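Local coordinates for protein lectin (Trichosanthes anguina, PDB 4HR6) that binds carbohydrate as a three-chain, nontoxic homologue of the type II ribosome-inactivating proteins, at the interface of chains A and B. Numbering follows the deposited sequence. Chains: chain A, Lectin; chain B, Lectin.

The interface of chains A and B. Residues chain A 1, 16, 19-20, 23; chain B 4-7.
Strand 3-9 of chain B faces helix 10-24 of chain A, and the N-terminal residue of chain A, A:Ala1, sits between the two. Both chains probably belong to the ribosome-inactivating-protein-like part of this type II RIP homologue, so the contact would help hold a two-piece domain together. B:Tyr4 reaches toward the C-terminal part of the helix. Its CG is anti to the backbone N (chi1 -178°), which sends the ring across the gap, phenol oxygen first. There the phenol OH of B:Tyr4 donates a 2.5 Å hydrogen bond to OE1 of the A:Glu23 carboxylate. OE1 lies at the edge of the tyrosine ring, in its plane, while the carboxylate is turned almost perpendicular to that ring, and the hydroxyl meets OE1 from above the carboxylate plane, about 52° out of it. Within chain A, OE1 of A:Glu23 also forms a salt bridge with the guanidinium NH1 of A:Arg19, at 3.3 Å. This second-shell arginine would steady the carboxylate and probably favour its charged form. A:Arg19 in turn has CA of A:Ala1 over one face of its guanidinium, near the rim. The carbonyl O of A:Ala1 accepts a 3.0 Å hydrogen bond from the backbone N of B:Thr7, which ties the chain end to the strand. One strand residue earlier, B:Leu6 splits its two methyls between apolar partners. CD2 of B:Leu6 comes to the edge of the A:Phe16 ring, in its plane, at 3.9 Å from CZ. The other methyl, CD1 of B:Leu6, lies 4.1 Å from CG2 of A:Val20. That same valine methyl sits over one face of the phenylalanine ring, toward its rim.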
loop_
_atom_site.group_PDB
_atom_site.type_symbol
_atom_site.label_atom_id
_atom_site.label_comp_id
_atom_site.label_asym_id
_atom_site.label_seq_id
_atom_site.Cartn_x
_atom_site.Cartn_y
_atom_site.Cartn_z
ATOM N N ALA A 1 2.200 -24.985 -5.754
ATOM C CA ALA A 1 1.506 -24.246 -4.654
ATOM C C ALA A 1 0.211 -24.966 -4.260
ATOM O O ALA A 1 -0.667 -25.212 -5.098
ATOM C CB ALA A 1 1.221 -22.816 -5.070
ATOM N N PHE A 16 1.507 -19.807 2.087
ATOM C CA PHE A 16 0.897 -20.127 0.802
ATOM C C PHE A 16 0.735 -18.876 -0.093
ATOM O O PHE A 16 1.174 -18.881 -1.224
ATOM C CB PHE A 16 -0.462 -20.805 1.050
ATOM C CG PHE A 16 -1.319 -20.922 -0.163
ATOM C CD1 PHE A 16 -1.042 -21.872 -1.135
ATOM C CD2 PHE A 16 -2.420 -20.108 -0.320
ATOM C CE1 PHE A 16 -1.846 -21.998 -2.242
ATOM C CE2 PHE A 16 -3.237 -20.224 -1.428
ATOM C CZ PHE A 16 -2.944 -21.170 -2.394
ATOM N N ARG A 19 4.044 -17.790 -1.287
ATOM C CA ARG A 19 4.558 -18.574 -2.406
ATOM C C ARG A 19 3.861 -18.219 -3.753
ATOM O O ARG A 19 4.502 -18.198 -4.805
ATOM C CB ARG A 19 4.488 -20.089 -2.105
ATOM C CG ARG A 19 4.894 -20.969 -3.293
ATOM C CD ARG A 19 5.941 -22.032 -2.972
ATOM N NE ARG A 19 5.372 -23.385 -2.909
ATOM C CZ ARG A 19 5.356 -24.277 -3.907
ATOM N NH1 ARG A 19 5.880 -24.001 -5.101
ATOM N NH2 ARG A 19 4.802 -25.471 -3.703
ATOM N N VAL A 20 2.561 -17.949 -3.726
ATOM C CA VAL A 20 1.866 -17.543 -4.940
ATOM C C VAL A 20 2.503 -16.249 -5.476
ATOM O O VAL A 20 2.862 -16.192 -6.644
ATOM C CB VAL A 20 0.363 -17.380 -4.713
ATOM C CG1 VAL A 20 -0.311 -16.682 -5.891
ATOM C CG2 VAL A 20 -0.268 -18.734 -4.473
ATOM N N GLU A 23 6.045 -16.800 -7.029
ATOM C CA GLU A 23 6.031 -17.490 -8.309
ATOM C C GLU A 23 5.395 -16.658 -9.438
ATOM O O GLU A 23 5.745 -16.849 -10.589
ATOM C CB GLU A 23 5.348 -18.854 -8.192
ATOM C CG GLU A 23 6.232 -19.905 -7.523
ATOM C CD GLU A 23 5.629 -21.298 -7.565
ATOM O OE1 GLU A 23 4.644 -21.550 -6.841
ATOM O OE2 GLU A 23 6.139 -22.143 -8.333
ATOM N N TYR B 4 -0.747 -20.876 -14.548
ATOM C CA TYR B 4 -0.209 -21.302 -13.266
ATOM C C TYR B 4 -1.249 -22.195 -12.583
ATOM O O TYR B 4 -2.439 -21.860 -12.558
ATOM C CB TYR B 4 0.070 -20.065 -12.438
ATOM C CG TYR B 4 0.668 -20.287 -11.082
ATOM C CD1 TYR B 4 1.924 -20.864 -10.925
ATOM C CD2 TYR B 4 -0.006 -19.866 -9.940
ATOM C CE1 TYR B 4 2.480 -21.028 -9.656
ATOM C CE2 TYR B 4 0.538 -20.023 -8.686
ATOM C CZ TYR B 4 1.774 -20.599 -8.543
ATOM O OH TYR B 4 2.275 -20.736 -7.264
ATOM N N LEU B 5 -0.791 -23.322 -12.051
ATOM C CA LEU B 5 -1.665 -24.303 -11.424
ATOM C C LEU B 5 -1.488 -24.289 -9.942
ATOM O O LEU B 5 -0.398 -24.145 -9.413
ATOM C CB LEU B 5 -1.375 -25.724 -11.899
ATOM C CG LEU B 5 -1.561 -26.021 -13.383
ATOM C CD1 LEU B 5 -1.232 -27.484 -13.647
ATOM C CD2 LEU B 5 -2.973 -25.705 -13.837
ATOM N N LEU B 6 -2.588 -24.552 -9.275
ATOM C CA LEU B 6 -2.701 -24.281 -7.892
ATOM C C LEU B 6 -3.678 -25.288 -7.323
ATOM O O LEU B 6 -4.798 -25.406 -7.813
ATOM C CB LEU B 6 -3.236 -22.875 -7.828
ATOM C CG LEU B 6 -3.114 -22.140 -6.548
ATOM C CD1 LEU B 6 -2.865 -20.680 -6.907
ATOM C CD2 LEU B 6 -4.388 -22.372 -5.772
ATOM N N THR B 7 -3.264 -26.013 -6.298
ATOM C CA THR B 7 -4.113 -27.046 -5.713
ATOM C C THR B 7 -4.668 -26.647 -4.346
ATOM O O THR B 7 -3.967 -26.120 -3.499
ATOM C CB THR B 7 -3.335 -28.366 -5.611
ATOM O OG1 THR B 7 -2.879 -28.729 -6.920
ATOM C CG2 THR B 7 -4.211 -29.495 -5.079
#